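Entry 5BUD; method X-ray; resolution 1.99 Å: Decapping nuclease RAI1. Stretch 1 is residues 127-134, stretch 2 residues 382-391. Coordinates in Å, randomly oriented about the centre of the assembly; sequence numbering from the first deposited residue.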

# COMPACT_ATOMS: atom_id res chain seq x y z
N PRO A 127 15.84 12.43 8.69
CA PRO A 127 15.98 13.66 7.91
C PRO A 127 17.25 13.63 7.08
O PRO A 127 18.34 13.26 7.60
N PHE A 128 17.14 14.05 5.81
CA PHE A 128 18.29 14.09 4.92
C PHE A 128 18.02 14.98 3.71
O PHE A 128 16.99 14.86 3.06
N ASP A 129 18.96 15.88 3.45
CA ASP A 129 18.87 16.79 2.32
C ASP A 129 17.57 17.56 2.26
O ASP A 129 17.00 17.74 1.20
N GLY A 130 17.08 17.97 3.41
CA GLY A 130 15.89 18.82 3.51
C GLY A 130 14.58 18.05 3.44
O GLY A 130 13.53 18.65 3.27
N GLN A 131 14.67 16.71 3.51
CA GLN A 131 13.49 15.84 3.43
C GLN A 131 13.47 14.81 4.54
O GLN A 131 14.50 14.48 5.11
N LEU A 132 12.29 14.28 4.81
CA LEU A 132 12.06 13.20 5.76
C LEU A 132 11.83 11.91 5.03
O LEU A 132 10.88 11.77 4.25
N PHE A 133 12.72 10.95 5.27
CA PHE A 133 12.62 9.63 4.75
C PHE A 133 12.01 8.74 5.84
O PHE A 133 12.52 8.68 6.98
N ILE A 134 10.88 8.09 5.51
CA ILE A 134 10.13 7.34 6.49
C ILE A 134 9.97 5.88 6.06
O ILE A 134 9.54 5.60 4.94
N GLU A 382 25.23 5.46 -2.50
CA GLU A 382 24.97 5.94 -3.85
C GLU A 382 24.01 7.12 -3.81
O GLU A 382 24.19 8.10 -4.54
N PHE A 383 22.98 7.04 -2.96
CA PHE A 383 21.98 8.11 -2.90
C PHE A 383 22.49 9.37 -2.24
O PHE A 383 22.28 10.46 -2.76
N THR A 384 23.17 9.22 -1.09
CA THR A 384 23.76 10.38 -0.40
C THR A 384 24.76 11.12 -1.32
O THR A 384 24.72 12.36 -1.43
N GLU A 385 25.61 10.37 -2.02
CA GLU A 385 26.57 10.97 -2.96
C GLU A 385 25.85 11.70 -4.07
O GLU A 385 26.20 12.83 -4.40
N TRP A 386 24.85 11.04 -4.67
CA TRP A 386 24.05 11.72 -5.69
C TRP A 386 23.53 13.06 -5.17
O TRP A 386 23.70 14.09 -5.82
N ARG A 387 22.90 13.07 -4.00
CA ARG A 387 22.31 14.32 -3.50
C ARG A 387 23.35 15.42 -3.13
O ARG A 387 23.11 16.64 -3.34
N GLN A 388 24.48 14.99 -2.58
CA GLN A 388 25.58 15.91 -2.27
C GLN A 388 26.13 16.55 -3.54
O GLN A 388 26.52 17.71 -3.53
N SER A 389 26.11 15.79 -4.64
CA SER A 389 26.61 16.27 -5.95
C SER A 389 25.80 17.41 -6.58
O SER A 389 26.34 18.15 -7.39
N LEU A 390 24.52 17.53 -6.23
CA LEU A 390 23.68 18.63 -6.76
C LEU A 390 23.97 19.96 -6.07
O LEU A 390 23.56 21.01 -6.55
N LYS A 391 24.65 19.90 -4.93
CA LYS A 391 25.00 21.10 -4.18
C LYS A 391 26.51 21.13 -3.89
O LYS A 391 27.31 21.44 -4.78

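Packing of a β hairpin (residues 127-134) against a stretch near the C-terminus of the Decapping nuclease RAI1 chain (residues 382-391) that is largely helical. Strand 131-134 and the helix run nearly antiparallel, at 168°; their axes come no closer than 14.2 Å, and side chains fill the space between. The approach is tighter at the turn, where Asp129 CA is 7.2 Å from Arg387 CA; together the two stretches bury 380 Å². Pro127, at the start of stretch 1, lies out of reach of the helix. Phe128 points toward it with chi1 t, bringing its ring against the helix. Phe128 CZ lies 3.7 Å from Thr384 CA and also 3.7 Å from Thr384 CG2, Phe128 CE1 is 3.8 Å from Phe383 CE2, and the same Phe128 CE1 is 4.0 Å from Arg387 CB. The Phe128 and Phe383 rings meet obliquely, with planes at 56° and centroids 5.9 Å apart. A type I' turn from Phe128 to Gln131, closed by backbone hydrogen bonds in both directions between these two residues, brings Asp129 to the helix. Asp129, chi1 t, also points toward it and is buried, so its charge needs partners: Asp129 OD2 accepts a hydrogen bond from Arg387 NH1 at 2.8 Å, part of a salt bridge. Water 1 adds a second link, donating to Asp129 OD2 and to Arg387 O, each 2.7 Å from the water O. The other carboxylate oxygen, Asp129 OD1, makes a long salt bridge to Lys391 NZ at 3.6 Å; the lysine is exposed and poorly ordered, which makes this the less well-defined link. Gly130 makes no contact with the helix. Gln131 (chi1 m, chi2 t) extends its amide to the arginine, where Gln131 OE1 accepts from Arg387 NH2 at 2.9 Å and from Arg387 NH1 at 3.0 Å. Arg387 reaches these acceptors with chi1 m, chi2 m and chi3 t. Both Asp129 OD2 and Gln131 OE1 lie at the edge of its guanidinium, near the plane, where the N-H groups can be directed at them; NE is satisfied elsewhere in the structure. Leu132 and Ile134 are out of reach, whereas Phe133, chi1 m, again points toward the helix. Phe133 CZ approaches Phe383 CE2 to 3.5 Å, the ring planes at 77° and the centroids 5.5 Å apart. Phe383, itself chi1 t, thus contacts both hairpin phenylalanines, forming an apolar patch beside the arginine network. Arg387 NH2 sits at the edge of the Phe133 ring, 4.5 Å from Phe133 CZ.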

# COMPACT_ATOMS: atom_id res chain seq x y z
CB PRO A 127 16.06 14.76 8.96
CG PRO A 127 15.68 14.13 10.25
CD PRO A 127 16.02 12.68 10.13
CB PHE A 128 18.70 12.67 4.46
CG PHE A 128 19.84 12.68 3.48
CD1 PHE A 128 19.62 12.44 2.14
CD2 PHE A 128 21.13 13.00 3.90
CE1 PHE A 128 20.66 12.49 1.23
CE2 PHE A 128 22.17 13.05 2.99
CZ PHE A 128 21.94 12.80 1.65
CB ASP A 129 19.07 16.01 1.02
CG ASP A 129 19.39 16.93 -0.16
OD1 ASP A 129 19.87 18.04 0.10
OD2 ASP A 129 19.14 16.53 -1.32
CB GLN A 131 13.45 15.12 2.08
CG GLN A 131 13.50 16.13 0.96
CD GLN A 131 13.48 15.52 -0.42
OE1 GLN A 131 14.27 14.64 -0.74
NE2 GLN A 131 12.61 16.05 -1.27
CB LEU A 132 10.83 13.47 6.59
CG LEU A 132 10.82 14.67 7.51
CD1 LEU A 132 9.55 14.56 8.32
CD2 LEU A 132 12.04 14.70 8.41
CB PHE A 133 14.02 9.14 4.33
CG PHE A 133 14.56 9.90 3.15
CD1 PHE A 133 14.29 9.48 1.86
CD2 PHE A 133 15.29 11.08 3.34
CE1 PHE A 133 14.77 10.19 0.77
CE2 PHE A 133 15.76 11.79 2.24
CZ PHE A 133 15.51 11.35 0.96
CB ILE A 134 8.76 8.02 6.79
CG1 ILE A 134 8.93 9.45 7.29
CG2 ILE A 134 8.01 7.26 7.88
CD1 ILE A 134 7.61 10.17 7.57
CB GLU A 382 24.37 4.85 -4.75
CG GLU A 382 25.30 3.67 -5.07
CD GLU A 382 25.16 2.48 -4.11
OE1 GLU A 382 25.39 1.36 -4.59
OE2 GLU A 382 24.81 2.65 -2.91
CB PHE A 383 20.70 7.65 -2.19
CG PHE A 383 19.64 8.73 -2.07
CD1 PHE A 383 18.99 9.22 -3.20
CD2 PHE A 383 19.30 9.27 -0.84
CE1 PHE A 383 18.02 10.21 -3.10
CE2 PHE A 383 18.33 10.26 -0.73
CZ PHE A 383 17.69 10.72 -1.86
CB THR A 384 24.39 9.99 0.96
OG1 THR A 384 25.44 9.02 0.78
CG2 THR A 384 23.33 9.38 1.90
CB GLU A 385 27.47 9.91 -3.60
CG GLU A 385 28.55 10.53 -4.45
CD GLU A 385 29.44 9.51 -5.14
OE1 GLU A 385 29.67 8.42 -4.59
OE2 GLU A 385 29.92 9.84 -6.24
CB TRP A 386 22.89 10.86 -6.21
CG TRP A 386 21.82 11.68 -6.88
CD1 TRP A 386 20.54 11.91 -6.42
CD2 TRP A 386 21.95 12.44 -8.10
NE1 TRP A 386 19.87 12.76 -7.29
CE2 TRP A 386 20.70 13.10 -8.32
CE3 TRP A 386 22.99 12.64 -9.01
CZ2 TRP A 386 20.47 13.91 -9.43
CZ3 TRP A 386 22.76 13.47 -10.12
CH2 TRP A 386 21.51 14.08 -10.31
CB ARG A 387 21.37 14.07 -2.32
CG ARG A 387 20.07 13.36 -2.70
CD ARG A 387 19.18 14.24 -3.58
NE ARG A 387 17.81 13.75 -3.68
CZ ARG A 387 16.86 13.96 -2.78
NH1 ARG A 387 17.11 14.63 -1.67
NH2 ARG A 387 15.64 13.45 -2.98
CB GLN A 388 26.71 15.20 -1.53
CG GLN A 388 26.36 14.83 -0.10
CD GLN A 388 27.16 13.64 0.41
OE1 GLN A 388 28.01 13.08 -0.30
NE2 GLN A 388 26.88 13.24 1.64
CB SER A 389 26.68 15.12 -6.95
OG SER A 389 25.44 14.90 -7.60
CB LEU A 390 22.19 18.30 -6.62
CG LEU A 390 21.64 17.14 -7.46
CD1 LEU A 390 20.16 16.87 -7.17
CD2 LEU A 390 21.84 17.43 -8.94
CB LYS A 391 24.21 21.16 -2.87
CG LYS A 391 23.93 19.80 -2.23
CD LYS A 391 23.38 19.93 -0.82
CE LYS A 391 22.00 20.58 -0.78
NZ LYS A 391 21.70 21.14 0.57
O HOH W 1 20.66 17.67 -3.24